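Local coordinates for auracyanin-A (Chloroflexus aurantiacus, PDB 2AAN), which probably serves as a soluble electron acceptor for the membrane-bound alternative complex III, carrying one copper ion per subunit, at residues 96-101 with 105-110; 71-76 with 122-127. All coordinates share one frame; numbering follows the deposited sequence.

Contact 1 of 2, residues 96-101 with 105-110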
ATOM      1  N   ALA A  96      -4.393  -6.235   2.381  1.00 11.83           N
ATOM      2  CA  ALA A  96      -4.320  -5.320   3.513  1.00 14.43           C
ATOM      3  C   ALA A  96      -4.359  -3.885   3.008  1.00 17.80           C
ATOM      4  O   ALA A  96      -3.929  -3.627   1.868  1.00 16.10           O
ATOM      5  CB  ALA A  96      -3.049  -5.595   4.310  1.00 16.40           C
ATOM      6  N   GLU A  97      -4.926  -2.987   3.831  1.00 17.63           N
ATOM      7  CA  GLU A  97      -5.028  -1.572   3.504  1.00 12.39           C
ATOM      8  C   GLU A  97      -4.568  -0.704   4.648  1.00 15.59           C
ATOM      9  O   GLU A  97      -5.134  -0.767   5.746  1.00 16.18           O
ATOM     10  CB  GLU A  97      -6.476  -1.126   3.237  1.00 20.01           C
ATOM     11  CG  GLU A  97      -7.295  -1.877   2.285  1.00 18.74           C
ATOM     12  CD  GLU A  97      -8.789  -1.488   2.397  1.00 19.24           C
ATOM     13  OE1 GLU A  97      -9.136  -0.522   3.114  1.00 26.27           O
ATOM     14  OE2 GLU A  97      -9.614  -2.144   1.758  1.00 23.48           O
ATOM     15  N   SER A  98      -3.597   0.161   4.378  1.00 13.40           N
ATOM     16  CA  SER A  98      -3.301   1.227   5.321  1.00 13.44           C
ATOM     17  C   SER A  98      -4.489   2.205   5.344  1.00 12.35           C
ATOM     18  O   SER A  98      -5.192   2.385   4.354  1.00 13.92           O
ATOM     19  CB  SER A  98      -2.011   1.967   4.985  1.00 20.54           C
ATOM     20  OG  SER A  98      -2.248   2.915   3.980  1.00 16.16           O
ATOM     21  N   PRO A  99      -4.714   2.841   6.490  1.00 19.94           N
ATOM     22  CA  PRO A  99      -5.558   4.006   6.468  1.00 17.12           C
ATOM     23  C   PRO A  99      -4.962   5.025   5.487  1.00 21.59           C
ATOM     24  O   PRO A  99      -3.782   4.939   5.142  1.00 19.91           O
ATOM     25  CB  PRO A  99      -5.444   4.522   7.907  1.00 17.69           C
ATOM     26  CG  PRO A  99      -5.094   3.361   8.691  1.00 20.31           C
ATOM     27  CD  PRO A  99      -4.192   2.574   7.828  1.00 16.26           C
ATOM     28  N   LEU A 100      -5.770   5.993   5.074  1.00 15.37           N
ATOM     29  CA  LEU A 100      -5.328   7.059   4.223  1.00 16.13           C
ATOM     30  C   LEU A 100      -4.491   8.036   5.003  1.00 18.03           C
ATOM     31  O   LEU A 100      -4.923   8.547   6.015  1.00 16.87           O
ATOM     32  CB  LEU A 100      -6.533   7.774   3.657  1.00 19.96           C
ATOM     33  CG  LEU A 100      -6.382   8.784   2.529  1.00 19.95           C
ATOM     34  CD1 LEU A 100      -5.678   8.230   1.323  1.00 20.03           C
ATOM     35  CD2 LEU A 100      -7.760   9.217   2.111  1.00 18.16           C
ATOM     36  N   ALA A 101      -3.296   8.331   4.522  1.00 12.54           N
ATOM     37  CA  ALA A 101      -2.421   9.211   5.276  1.00 19.66           C
ATOM     38  C   ALA A 101      -2.427  10.603   4.660  1.00 20.50           C
ATOM     39  O   ALA A 101      -2.089  10.787   3.505  1.00 15.25           O
ATOM     40  CB  ALA A 101      -1.061   8.655   5.360  1.00 22.60           C
ATOM     41  N   GLU A 105       1.427  12.716   8.015  1.00 17.70           N
ATOM     42  CA  GLU A 105       0.797  11.763   8.912  1.00 18.45           C
ATOM     43  C   GLU A 105       1.455  10.393   8.837  1.00 21.66           C
ATOM     44  O   GLU A 105       1.885   9.961   7.781  1.00 18.81           O
ATOM     45  CB  GLU A 105      -0.689  11.650   8.567  1.00 25.10           C
ATOM     46  CG  GLU A 105      -1.495  10.757   9.494  1.00 34.16           C
ATOM     47  CD  GLU A 105      -3.022  10.747   9.211  1.00 41.85           C
ATOM     48  OE1 GLU A 105      -3.506  11.348   8.198  1.00 25.63           O
ATOM     49  OE2 GLU A 105      -3.734  10.121  10.041  1.00 45.36           O
ATOM     50  N   THR A 106       1.507   9.702   9.967  1.00 16.51           N
ATOM     51  CA  THR A 106       1.919   8.296   9.992  1.00 14.73           C
ATOM     52  C   THR A 106       0.736   7.430  10.307  1.00 17.68           C
ATOM     53  O   THR A 106       0.025   7.679  11.257  1.00 20.49           O
ATOM     54  CB  THR A 106       3.045   8.029  11.018  1.00 19.62           C
ATOM     55  OG1 THR A 106       4.225   8.730  10.614  1.00 25.04           O
ATOM     56  CG2 THR A 106       3.394   6.543  11.103  1.00 19.85           C
ATOM     57  N   VAL A 107       0.566   6.371   9.531  1.00 14.07           N
ATOM     58  CA  VAL A 107      -0.516   5.441   9.705  1.00 14.27           C
ATOM     59  C   VAL A 107       0.056   4.033   9.792  1.00 19.14           C
ATOM     60  O   VAL A 107       1.205   3.783   9.441  1.00 20.08           O
ATOM     61  CB  VAL A 107      -1.535   5.542   8.576  1.00 19.08           C
ATOM     62  CG1 VAL A 107      -2.074   6.973   8.476  1.00 18.84           C
ATOM     63  CG2 VAL A 107      -0.950   5.113   7.241  1.00 19.29           C
ATOM     64  N   GLU A 108      -0.748   3.104  10.282  1.00 15.89           N
ATOM     65  CA  GLU A 108      -0.293   1.718  10.422  1.00 14.71           C
ATOM     66  C   GLU A 108      -1.331   0.769   9.944  1.00 15.64           C
ATOM     67  O   GLU A 108      -2.522   0.988  10.112  1.00 20.36           O
ATOM     68  CB  GLU A 108       0.002   1.344  11.888  1.00 18.14           C
ATOM     69  CG  GLU A 108       1.121   2.155  12.532  1.00 25.03           C
ATOM     70  CD  GLU A 108       1.554   1.598  13.900  1.00 33.01           C
ATOM     71  OE1 GLU A 108       2.790   1.537  14.139  1.00 40.83           O
ATOM     72  OE2 GLU A 108       0.663   1.237  14.722  1.00 34.54           O
ATOM     73  N   VAL A 109      -0.862  -0.325   9.388  1.00 14.41           N
ATOM     74  CA  VAL A 109      -1.708  -1.503   9.175  1.00 12.40           C
ATOM     75  C   VAL A 109      -0.978  -2.763   9.609  1.00 18.91           C
ATOM     76  O   VAL A 109       0.149  -2.975   9.212  1.00 19.25           O
ATOM     77  CB  VAL A 109      -2.157  -1.642   7.698  1.00 13.13           C
ATOM     78  CG1 VAL A 109      -1.023  -1.368   6.758  1.00 18.90           C
ATOM     79  CG2 VAL A 109      -2.722  -3.047   7.455  1.00 20.16           C
ATOM     80  N   THR A 110      -1.618  -3.576  10.459  1.00 14.15           N
ATOM     81  CA  THR A 110      -1.082  -4.878  10.853  1.00 13.57           C
ATOM     82  C   THR A 110      -1.818  -5.978  10.099  1.00 20.28           C
ATOM     83  O   THR A 110      -3.061  -5.979  10.040  1.00 14.85           O
ATOM     84  CB  THR A 110      -1.232  -5.100  12.389  1.00 16.38           C
ATOM     85  OG1 THR A 110      -0.580  -4.031  13.096  1.00 17.94           O
ATOM     86  CG2 THR A 110      -0.649  -6.402  12.830  1.00 19.86           C
TER
HETATM   87  O   HOH W   1      -5.391   8.553   8.844  1.00 40.68           O

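Contact 2 of 2, residues 71-76 with 122-127. With CU (copper (II) ion), chain B.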
ATOM      1  N   ALA A  71      -3.935  -1.825 -11.506  1.00 13.71           N
ATOM      2  CA  ALA A  71      -4.475  -0.713 -12.272  1.00 18.67           C
ATOM      3  C   ALA A  71      -5.998  -0.633 -12.139  1.00 19.80           C
ATOM      4  O   ALA A  71      -6.583   0.464 -12.016  1.00 20.32           O
ATOM      5  CB  ALA A  71      -4.091  -0.832 -13.725  1.00 17.01           C
ATOM      6  N   ASN A  72      -6.640  -1.792 -12.169  1.00 20.18           N
ATOM      7  CA  ASN A  72      -8.084  -1.881 -11.954  1.00 23.61           C
ATOM      8  C   ASN A  72      -8.511  -1.309 -10.591  1.00 19.43           C
ATOM      9  O   ASN A  72      -9.477  -0.551 -10.510  1.00 16.97           O
ATOM     10  CB  ASN A  72      -8.536  -3.338 -12.130  1.00 28.16           C
ATOM     11  CG  ASN A  72     -10.021  -3.546 -11.819  1.00 40.49           C
ATOM     12  OD1 ASN A  72     -10.374  -4.081 -10.753  1.00 47.51           O
ATOM     13  ND2 ASN A  72     -10.896  -3.133 -12.746  1.00 46.52           N
ATOM     14  N   ILE A  73      -7.800  -1.686  -9.531  1.00 20.53           N
ATOM     15  CA  ILE A  73      -8.099  -1.208  -8.199  1.00 13.48           C
ATOM     16  C   ILE A  73      -7.892   0.302  -8.112  1.00 19.19           C
ATOM     17  O   ILE A  73      -8.811   1.056  -7.742  1.00 20.07           O
ATOM     18  CB  ILE A  73      -7.249  -1.948  -7.133  1.00 16.20           C
ATOM     19  CG1 ILE A  73      -7.727  -3.382  -7.020  1.00 18.88           C
ATOM     20  CG2 ILE A  73      -7.355  -1.249  -5.793  1.00 18.71           C
ATOM     21  CD1 ILE A  73      -6.786  -4.265  -6.335  1.00 13.96           C
ATOM     22  N   ALA A  74      -6.719   0.770  -8.495  1.00 17.21           N
ATOM     23  CA  ALA A  74      -6.504   2.235  -8.549  1.00 16.08           C
ATOM     24  C   ALA A  74      -7.569   2.944  -9.389  1.00 17.69           C
ATOM     25  O   ALA A  74      -8.096   3.995  -9.000  1.00 14.61           O
ATOM     26  CB  ALA A  74      -5.114   2.559  -9.064  1.00 19.53           C
ATOM     27  N   ASN A  75      -7.922   2.380 -10.534  1.00 17.18           N
ATOM     28  CA  ASN A  75      -8.909   3.059 -11.374  1.00 21.15           C
ATOM     29  C   ASN A  75     -10.275   3.175 -10.681  1.00 15.04           C
ATOM     30  O   ASN A  75     -10.947   4.215 -10.789  1.00 20.17           O
ATOM     31  CB  ASN A  75      -9.059   2.369 -12.719  1.00 23.48           C
ATOM     32  CG  ASN A  75     -10.051   3.058 -13.590  1.00 31.65           C
ATOM     33  OD1 ASN A  75      -9.775   4.116 -14.160  1.00 30.57           O
ATOM     34  ND2 ASN A  75     -11.231   2.479 -13.695  1.00 24.96           N
ATOM     35  N   ALA A  76     -10.671   2.117  -9.965  1.00 21.65           N
ATOM     36  CA  ALA A  76     -11.903   2.112  -9.184  1.00 18.61           C
ATOM     37  C   ALA A  76     -11.848   3.198  -8.119  1.00 16.57           C
ATOM     38  O   ALA A  76     -12.840   3.877  -7.849  1.00 14.16           O
ATOM     39  CB  ALA A  76     -12.120   0.740  -8.529  1.00 21.79           C
ATOM     40  N   ILE A 122       0.784  -0.781  -3.703  1.00 12.97           N
ATOM     41  CA  ILE A 122       0.498   0.392  -4.507  1.00 13.06           C
ATOM     42  C   ILE A 122      -0.145   1.462  -3.634  1.00 16.15           C
ATOM     43  O   ILE A 122      -0.589   1.207  -2.515  1.00 13.87           O
ATOM     44  CB  ILE A 122      -0.444   0.100  -5.706  1.00  9.31           C
ATOM     45  CG1 ILE A 122      -1.862  -0.310  -5.232  1.00 14.26           C
ATOM     46  CG2 ILE A 122       0.127  -1.013  -6.556  1.00 13.07           C
ATOM     47  CD1 ILE A 122      -2.891  -0.466  -6.328  1.00 20.07           C
ATOM     48  N   CYS A 123      -0.162   2.679  -4.158  1.00 14.97           N
ATOM     49  CA  CYS A 123      -0.982   3.738  -3.565  1.00 13.27           C
ATOM     50  C   CYS A 123      -2.114   4.003  -4.535  1.00 12.19           C
ATOM     51  O   CYS A 123      -1.853   4.144  -5.717  1.00 13.02           O
ATOM     52  CB  CYS A 123      -0.157   4.986  -3.385  1.00 14.14           C
ATOM     53  SG  CYS A 123      -1.081   6.467  -2.919  1.00 12.11           S
ATOM     54  N   THR A 124      -3.341   4.099  -4.049  1.00 13.42           N
ATOM     55  CA  THR A 124      -4.496   4.360  -4.916  1.00 11.06           C
ATOM     56  C   THR A 124      -4.990   5.813  -4.897  1.00 11.33           C
ATOM     57  O   THR A 124      -6.049   6.113  -5.423  1.00 12.64           O
ATOM     58  CB  THR A 124      -5.657   3.424  -4.539  1.00 12.05           C
ATOM     59  OG1 THR A 124      -6.067   3.692  -3.212  1.00 10.92           O
ATOM     60  CG2 THR A 124      -5.226   1.975  -4.658  1.00 13.60           C
ATOM     61  N   VAL A 125      -4.215   6.731  -4.343  1.00 11.53           N
ATOM     62  CA  VAL A 125      -4.571   8.139  -4.436  1.00  9.84           C
ATOM     63  C   VAL A 125      -4.529   8.523  -5.945  1.00 12.78           C
ATOM     64  O   VAL A 125      -3.624   8.103  -6.659  1.00 11.91           O
ATOM     65  CB  VAL A 125      -3.658   8.984  -3.523  1.00  9.37           C
ATOM     66  CG1 VAL A 125      -3.727  10.513  -3.862  1.00 12.04           C
ATOM     67  CG2 VAL A 125      -3.976   8.681  -2.038  1.00 10.68           C
ATOM     68  N   PRO A 126      -5.552   9.252  -6.434  1.00 10.34           N
ATOM     69  CA  PRO A 126      -5.655   9.546  -7.851  1.00 10.38           C
ATOM     70  C   PRO A 126      -4.339   9.988  -8.477  1.00 12.26           C
ATOM     71  O   PRO A 126      -3.729  10.937  -8.018  1.00 10.97           O
ATOM     72  CB  PRO A 126      -6.699  10.686  -7.891  1.00 13.36           C
ATOM     73  CG  PRO A 126      -7.645  10.300  -6.821  1.00 13.07           C
ATOM     74  CD  PRO A 126      -6.737   9.759  -5.712  1.00 12.90           C
ATOM     75  N   GLY A 127      -3.933   9.297  -9.538  1.00 11.94           N
ATOM     76  CA  GLY A 127      -2.726   9.662 -10.271  1.00 15.79           C
ATOM     77  C   GLY A 127      -1.399   9.126  -9.745  1.00 13.00           C
ATOM     78  O   GLY A 127      -0.367   9.255 -10.423  1.00 15.00           O
TER
HETATM   79 CU    CU B 140       0.303   8.195  -3.068  1.00 13.33          CU
HETATM   80  O   HOH W   2      -7.053   6.303  -7.885  1.00 14.55           O

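Contact 1 of 2, residues 96-101 with 105-110
The hydroxyl of Ser-98, a residue whose CB rests on Val-109 CG1 and Val-107 CG2, is held by two groups: OG donates to Pro-99 O at 2.8 Å and is also hydrogen-bonded to the backbone N of Trp-60. The first bond comes from above the carbonyl plane, 37° out of it; with OG set between the backbone N and the carbonyl carbon (chi1 81°), the hydroxyl folds back onto its neighbour's carbonyl. With an alanine here, Pro-99 O and Trp-60 N would probably lose this shared partner, leaving the chain at Pro-99 less firmly tied to Trp-60. The rest shows how two oppositely running chains can join without direct hydrogen bonds. Val-109 CG1 lies 3.7 Å from Ser-98 CA, while its CG2 reaches Ala-96 CB. Val-107 sets CG1 against Ala-101 CB at 3.7 Å and runs alongside the Pro-99 ring, the two side chains pointing in opposite senses; Pro-99 CD sits 3.2 Å from Glu-108 O. At the Glu-105 end a water bridges the segments, donating to Leu-100 O and, at 2.6 Å, to Glu-105 OE2, whereas Glu-105 OE1 is bonded to Asn-102 N. Strand 94-97 edges one sheet and strand 106-112 the other, so these valines help close the beta-sandwich of the cupredoxin fold.

Contact 2 of 2, residues 71-76 with 122-127
Ala-74 and Thr-124 share a single water that donates to both backbone carbonyls, Ala-74 O and, at 2.7 Å, Thr-124 O, so a helix and a copper-binding loop are tied through solvent rather than by a direct bond. The apolar part of the contact is small and centres on one methyl. Thr-124 CG2 comes within 4.0 Å of Ile-73 CG2 and also touches Ala-74 CA, the isoleucine and threonine side chains meeting at a slant. It is the threonine's first torsion, 63°, that divides its branches: CG2 stands anti to the carbonyl carbon and meets the helix, while OG1 is hydrogen-bonded to Tyr-86 O. Behind this surface lies the metal. Cys-123 sends its CB away from the helix; SG, anti to the backbone N (chi1 170°), binds copper at 2.2 Å. The same sulfur accepts a nearly straight hydrogen bond from Val-125 N, 3.5 Å long, which probably draws some charge from the thiolate and helps fix its orientation. Asn-59 OD1 holds Thr-124 N as a second-shell support. With His-58, His-128 and Met-132 completing the ligand set, this is the type 1 blue copper site of the cupredoxins.

In the fold
The chain passes through helix segment 71-76, then 96-101 and 105-110 of contact 1, and finally 122-127, so contact 2 encloses contact 1 in sequence. They lie about 16 Å apart, centre to centre, yet meet directly where Leu-100 CD1 packs on Val-125 CG2 at 3.8 Å. Strands 94-97 and 117-122, which lead into 96-101 and 122-127, belong to the same five-stranded sheet, with strand 61-63 between them; strand 106-112 belongs to the three-stranded sheet. Contact 1 thus joins the two sheets, whereas contact 2 sets helix 67-80 against the loop bearing the copper ligand Cys-123. Through Leu-100 and Val-125, the sheet-joining segment packs directly on that loop beside the metal.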